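Local atomic coordinates of Lactamase_B domain-containing protein (PDB entry 7EV5), a protein that binds two zinc ions and is probably a promiscuous hydrolase, resembling both B3 metallo-beta-lactamases and glyoxalase II. Residues S148-V151 / L152-Q155; T195-G198 / Q199-H203. All coordinates share one frame; numbering follows the deposited sequence.

Interaction 1. Residues S148-V151 / L152-Q155. With ZN (zinc ion), chain C.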
ATOM      1  N   SER A 148       2.518   3.441  -3.566  1.00  9.04           N
ATOM      2  CA  SER A 148       3.048   4.303  -2.511  1.00  9.86           C
ATOM      3  C   SER A 148       2.076   4.539  -1.356  1.00  8.85           C
ATOM      4  O   SER A 148       2.317   5.423  -0.530  1.00  9.08           O
ATOM      5  CB  SER A 148       3.514   5.637  -3.100  1.00  9.05           C
ATOM      6  OG  SER A 148       2.569   6.155  -4.030  1.00 10.85           O
ATOM      7  N   GLY A 149       0.987   3.786  -1.280  1.00  8.68           N
ATOM      8  CA  GLY A 149       0.097   3.942  -0.142  1.00  8.88           C
ATOM      9  C   GLY A 149      -0.435   5.356  -0.015  1.00  9.47           C
ATOM     10  O   GLY A 149      -0.902   5.962  -0.985  1.00  9.77           O
ATOM     11  N   ASP A 150      -0.376   5.898   1.205  1.00  8.56           N
ATOM     12  CA  ASP A 150      -1.069   7.138   1.532  1.00  9.72           C
ATOM     13  C   ASP A 150      -0.127   8.329   1.627  1.00 10.83           C
ATOM     14  O   ASP A 150      -0.423   9.286   2.338  1.00 12.35           O
ATOM     15  CB  ASP A 150      -1.894   6.979   2.811  1.00  9.53           C
ATOM     16  CG  ASP A 150      -3.083   6.043   2.636  1.00  9.27           C
ATOM     17  OD1 ASP A 150      -3.248   5.469   1.542  1.00 10.02           O
ATOM     18  OD2 ASP A 150      -3.830   5.862   3.624  1.00  9.54           O
ATOM     19  N   VAL A 151       0.980   8.307   0.892  1.00 11.77           N
ATOM     20  CA  VAL A 151       1.907   9.433   0.922  1.00 11.65           C
ATOM     21  C   VAL A 151       1.438  10.555   0.001  1.00 12.48           C
ATOM     22  O   VAL A 151       1.373  11.726   0.399  1.00 12.80           O
ATOM     23  CB  VAL A 151       3.317   8.934   0.555  1.00 12.66           C
ATOM     24  CG1 VAL A 151       4.263  10.096   0.376  1.00 16.78           C
ATOM     25  CG2 VAL A 151       3.835   7.992   1.640  1.00 13.12           C
ATOM     26  N   LEU A 152       1.113  10.209  -1.242  1.00 12.69           N
ATOM     27  CA  LEU A 152       0.853  11.172  -2.307  1.00 12.28           C
ATOM     28  C   LEU A 152      -0.392  10.727  -3.052  1.00 12.77           C
ATOM     29  O   LEU A 152      -0.461   9.587  -3.519  1.00 12.78           O
ATOM     30  CB  LEU A 152       2.040  11.221  -3.279  1.00 12.10           C
ATOM     31  CG  LEU A 152       1.907  12.102  -4.521  1.00 12.55           C
ATOM     32  CD1 LEU A 152       1.725  13.570  -4.138  1.00 15.52           C
ATOM     33  CD2 LEU A 152       3.092  11.920  -5.452  1.00 15.09           C
ATOM     34  N   PHE A 153      -1.374  11.617  -3.169  1.00 12.38           N
ATOM     35  CA  PHE A 153      -2.588  11.321  -3.910  1.00 13.04           C
ATOM     36  C   PHE A 153      -2.679  12.266  -5.093  1.00 13.78           C
ATOM     37  O   PHE A 153      -1.900  13.213  -5.226  1.00 14.95           O
ATOM     38  CB  PHE A 153      -3.828  11.541  -3.037  1.00 13.18           C
ATOM     39  CG  PHE A 153      -3.805  10.793  -1.731  1.00 10.37           C
ATOM     40  CD1 PHE A 153      -3.779   9.403  -1.703  1.00 10.46           C
ATOM     41  CD2 PHE A 153      -3.848  11.477  -0.523  1.00 11.32           C
ATOM     42  CE1 PHE A 153      -3.782   8.713  -0.486  1.00 10.74           C
ATOM     43  CE2 PHE A 153      -3.850  10.795   0.692  1.00 12.86           C
ATOM     44  CZ  PHE A 153      -3.812   9.406   0.713  1.00 11.10           C
ATOM     45  N   GLN A 154      -3.646  12.005  -5.965  1.00 14.39           N
ATOM     46  CA  GLN A 154      -3.986  12.970  -6.999  0.52 13.74           C
ATOM     47  C   GLN A 154      -4.566  14.206  -6.325  1.00 14.67           C
ATOM     48  O   GLN A 154      -5.622  14.138  -5.692  1.00 15.61           O
ATOM     49  CB  GLN A 154      -5.005  12.355  -7.950  0.52 14.38           C
ATOM     50  CG  GLN A 154      -5.310  13.226  -9.152  0.52 17.14           C
ATOM     51  CD  GLN A 154      -6.502  12.717  -9.923  0.52 15.14           C
ATOM     52  OE1 GLN A 154      -7.629  12.716  -9.417  0.52 13.85           O
ATOM     53  NE2 GLN A 154      -6.262  12.252 -11.144  0.52 15.56           N
ATOM     54  N   GLN A 155      -3.851  15.327  -6.416  1.00 16.11           N
ATOM     55  CA  GLN A 155      -4.267  16.636  -5.902  1.00 17.82           C
ATOM     56  C   GLN A 155      -4.196  16.799  -4.384  1.00 18.39           C
ATOM     57  O   GLN A 155      -4.630  17.837  -3.870  1.00 19.61           O
ATOM     58  CB  GLN A 155      -5.654  17.068  -6.407  1.00 24.23           C
ATOM     59  CG  GLN A 155      -5.695  17.448  -7.873  1.00 24.06           C
ATOM     60  CD  GLN A 155      -4.906  18.708  -8.151  1.00 23.50           C
ATOM     61  OE1 GLN A 155      -3.898  18.680  -8.856  1.00 29.02           O
ATOM     62  NE2 GLN A 155      -5.357  19.822  -7.589  1.00 22.42           N
TER
HETATM   63 ZN    ZN C 302      -5.518   4.712   3.762  1.00 11.60          ZN
HETATM   64  O   HOH W   1       0.875   7.545  -2.444  1.00 10.48           O
HETATM   65  O   HOH W   2      -5.098   4.951   5.704  1.00 11.56           O
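Asp-150 (chi1 -68°) and Phe-153 (chi1 -54°) each hold CG anti to their own carbonyl carbon, and with these rotations the CE1-CZ edge of the ring comes up to Asp-150 CA and CB. Phe-153 CZ reaches Asp-150 CB at 3.7 Å, and CE1 stands the same 3.7 Å from Asp-150 CA. Asp-150 CG lies in the ring plane at its edge, while the carboxylate itself is turned 56° from that plane. On the side of the carboxylate away from the ring, Asp-150 OD2 binds a zinc ion at 2.0 Å, and water 2 is a second ligand of that metal. Asp-58, His-59 and His-191 complete its shell; Asp-150 also serves the other zinc site, with His-54, His-56 and His-131.

The backbone that presents Asp-150 is a type II' turn from Ser-148 to Val-151, with Gly-149 in the positive-phi second position. Its closing bond, Val-151 N to Ser-148 O, is weak at 3.5 Å, but water 1 supports the turn. It accepts from Ser-148 OG (2.7 Å) and from Leu-152 N (2.9 Å), and donates to Gly-149 O (2.8 Å). The Val-151 side chain packs on helix 167-178, against Leu-170, Ile-174 and Ile-178.

One water thus satisfies three buried polar groups and ties the start of the turn to the residue after it. The ring offers Asp-150 carbon contacts, whereas the carboxylate makes its polar bond to zinc through OD2, an arrangement consistent with a ligand shared by a dinuclear site.

Interaction 2. Residues T195-G198 / Q199-H203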
ATOM      1  N   THR A 195      -2.645   8.717 -10.685  1.00 12.47           N
ATOM      2  CA  THR A 195      -2.003   9.905 -11.222  1.00 15.31           C
ATOM      3  C   THR A 195      -0.589   9.526 -11.647  1.00 15.11           C
ATOM      4  O   THR A 195      -0.234   8.347 -11.678  1.00 13.44           O
ATOM      5  CB  THR A 195      -2.100  11.067 -10.227  1.00 15.36           C
ATOM      6  OG1 THR A 195      -1.694  12.272 -10.881  1.00 14.77           O
ATOM      7  CG2 THR A 195      -1.232  10.820  -9.003  1.00 15.24           C
ATOM      8  N   THR A 196       0.210  10.520 -12.025  1.00 14.39           N
ATOM      9  CA  THR A 196       1.612  10.279 -12.321  1.00 13.63           C
ATOM     10  C   THR A 196       2.460  11.264 -11.538  1.00 13.92           C
ATOM     11  O   THR A 196       1.969  12.285 -11.045  1.00 14.80           O
ATOM     12  CB  THR A 196       1.954  10.396 -13.819  1.00 15.93           C
ATOM     13  OG1 THR A 196       1.674  11.731 -14.263  1.00 19.51           O
ATOM     14  CG2 THR A 196       1.163   9.385 -14.641  1.00 18.39           C
ATOM     15  N   ILE A 197       3.741  10.913 -11.417  1.00 15.82           N
ATOM     16  CA  ILE A 197       4.699  11.784 -10.737  1.00 16.29           C
ATOM     17  C   ILE A 197       4.720  13.158 -11.387  1.00 19.51           C
ATOM     18  O   ILE A 197       4.614  14.186 -10.707  1.00 18.03           O
ATOM     19  CB  ILE A 197       6.096  11.143 -10.731  1.00 16.10           C
ATOM     20  CG1 ILE A 197       6.094   9.850  -9.913  1.00 18.83           C
ATOM     21  CG2 ILE A 197       7.132  12.150 -10.217  1.00 19.92           C
ATOM     22  CD1 ILE A 197       6.105  10.075  -8.434  1.00 20.70           C
ATOM     23  N   GLY A 198       4.829  13.192 -12.720  1.00 15.96           N
ATOM     24  CA  GLY A 198       4.911  14.468 -13.417  1.00 18.70           C
ATOM     25  C   GLY A 198       3.680  15.328 -13.214  1.00 21.07           C
ATOM     26  O   GLY A 198       3.786  16.536 -12.998  1.00 22.06           O
ATOM     27  N   GLN A 199       2.494  14.716 -13.264  1.00 18.11           N
ATOM     28  CA  GLN A 199       1.271  15.488 -13.078  1.00 21.97           C
ATOM     29  C   GLN A 199       1.200  16.107 -11.687  1.00 20.94           C
ATOM     30  O   GLN A 199       0.741  17.243 -11.533  1.00 23.45           O
ATOM     31  CB  GLN A 199       0.048  14.613 -13.349  1.00 25.54           C
ATOM     32  CG  GLN A 199      -0.169  14.326 -14.826  1.00 26.89           C
ATOM     33  CD  GLN A 199      -0.147  15.578 -15.678  1.00 33.82           C
ATOM     34  OE1 GLN A 199      -0.906  16.522 -15.435  1.00 35.52           O
ATOM     35  NE2 GLN A 199       0.726  15.596 -16.683  1.00 24.51           N
ATOM     36  N   GLU A 200       1.642  15.379 -10.659  1.00 20.97           N
ATOM     37  CA  GLU A 200       1.572  15.937  -9.312  1.00 18.20           C
ATOM     38  C   GLU A 200       2.632  17.012  -9.109  1.00 25.86           C
ATOM     39  O   GLU A 200       2.380  18.026  -8.449  1.00 20.46           O
ATOM     40  CB  GLU A 200       1.679  14.831  -8.260  1.00 18.35           C
ATOM     41  CG  GLU A 200       0.489  13.868  -8.267  1.00 16.27           C
ATOM     42  CD  GLU A 200      -0.846  14.582  -8.333  1.00 14.64           C
ATOM     43  OE1 GLU A 200      -1.106  15.441  -7.469  1.00 16.95           O
ATOM     44  OE2 GLU A 200      -1.645  14.274  -9.246  1.00 16.96           O
ATOM     45  N   MET A 201       3.821  16.801  -9.676  1.00 23.52           N
ATOM     46  CA  MET A 201       4.865  17.820  -9.619  0.59 22.23           C
ATOM     47  C   MET A 201       4.369  19.142 -10.191  1.00 27.08           C
ATOM     48  O   MET A 201       4.689  20.215  -9.668  1.00 30.31           O
ATOM     49  CB  MET A 201       6.088  17.322 -10.388  0.59 24.01           C
ATOM     50  CG  MET A 201       7.321  18.216 -10.331  0.59 25.20           C
ATOM     51  SD  MET A 201       8.727  17.425 -11.142  0.59 26.13           S
ATOM     52  CE  MET A 201       8.409  15.705 -10.752  0.59 31.13           C
ATOM     53  N   ASP A 202       3.584  19.084 -11.261  1.00 26.90           N
ATOM     54  CA  ASP A 202       3.127  20.286 -11.938  1.00 29.18           C
ATOM     55  C   ASP A 202       1.838  20.866 -11.368  1.00 31.16           C
ATOM     56  O   ASP A 202       1.591  22.063 -11.546  1.00 31.39           O
ATOM     57  CB  ASP A 202       2.936  20.004 -13.430  1.00 29.97           C
ATOM     58  CG  ASP A 202       4.236  19.655 -14.126  1.00 35.08           C
ATOM     59  OD1 ASP A 202       5.315  19.902 -13.540  1.00 37.00           O
ATOM     60  OD2 ASP A 202       4.180  19.130 -15.258  1.00 44.23           O
ATOM     61  N   HIS A 203       1.010  20.065 -10.695  1.00 28.38           N
ATOM     62  CA  HIS A 203      -0.327  20.540 -10.356  1.00 24.40           C
ATOM     63  C   HIS A 203      -0.809  20.258  -8.939  1.00 26.66           C
ATOM     64  O   HIS A 203      -1.872  20.770  -8.576  1.00 24.41           O
ATOM     65  CB  HIS A 203      -1.366  20.004 -11.357  1.00 31.20           C
ATOM     66  CG  HIS A 203      -0.936  20.106 -12.788  1.00 34.19           C
ATOM     67  ND1 HIS A 203      -0.571  21.300 -13.374  1.00 44.48           N
ATOM     68  CD2 HIS A 203      -0.813  19.162 -13.751  1.00 35.42           C
ATOM     69  CE1 HIS A 203      -0.240  21.086 -14.635  1.00 40.52           C
ATOM     70  NE2 HIS A 203      -0.379  19.797 -14.890  1.00 43.33           N
TER
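The chain leaves strand form at Thr-196 and winds straight into a helix, whose i to i+4 bonds run from Glu-200 N to Thr-196 O, from Met-201 N to Ile-197 O (2.9 Å) and from Asp-202 N to Gly-198 O.

Thr-196 is the N-cap. Its OG1 is rotated between the backbone N and the carbonyl carbon (chi1 62°), and from there it accepts from Gln-199 N at 3.3 Å. The Thr-196 and Gln-199 side chains run alongside each other in the same direction, and the same OG1 lies 3.2 Å from Gln-199 CG.

Thr-195 works differently. Placing OG1 opposite the backbone N (chi1 -169°) carries the hydroxyl to the carboxylate of Glu-200, whose chain folds back at chi2 to meet it. Thr-195 OG1 donates to Glu-200 OE2 at 2.6 Å, and OE2 receives it on its anti lone pair, the one facing away from OE1. Thr-195 CG2 packs against Glu-200 CG at 3.6 Å, so methyl and methylene accompany the polar bond. Glu-200 OE1 is bonded to Asn-204 ND2 and to Gln-155 N. Lying in the first turns of the helix, this buried acid is probably steadied as an anion by these donors and by the helix dipole.

Away from Glu-200, one of the two conformers of Met-201 brings CE to 3.8 Å from Ile-197 CG2, and Ile-197 continues inward onto Val-187 of the neighbouring strand.

This is a classic threonine N-cap at a strand-to-helix junction: edge strand 195-196, paired with strand 186-189, passes directly into helix 197-203 near the C-terminus of this metallo-beta-lactamase fold.

Interaction 1 is a buried turn at the zinc centre, while interaction 2 is a partly buried junction farther out, with the side chain of Thr-195 about 12 Å from that of Asp-150. Both grow from one mixed sheet: 148-151 begins on strand 145-149 and 195-198 on strand 195-196, with strand 186-189 lying between the two. Their chemistry follows their place: metal coordination, a bridging water and an aromatic edge in interaction 1, but regular helix bonds, a hydroxyl cap and a threonine-carboxylate pair in interaction 2. They meet directly where Gln-155 N probably donates to Glu-200 OE1 (2.9 Å), joining the segment after the metal-site turn to the C-terminal helix.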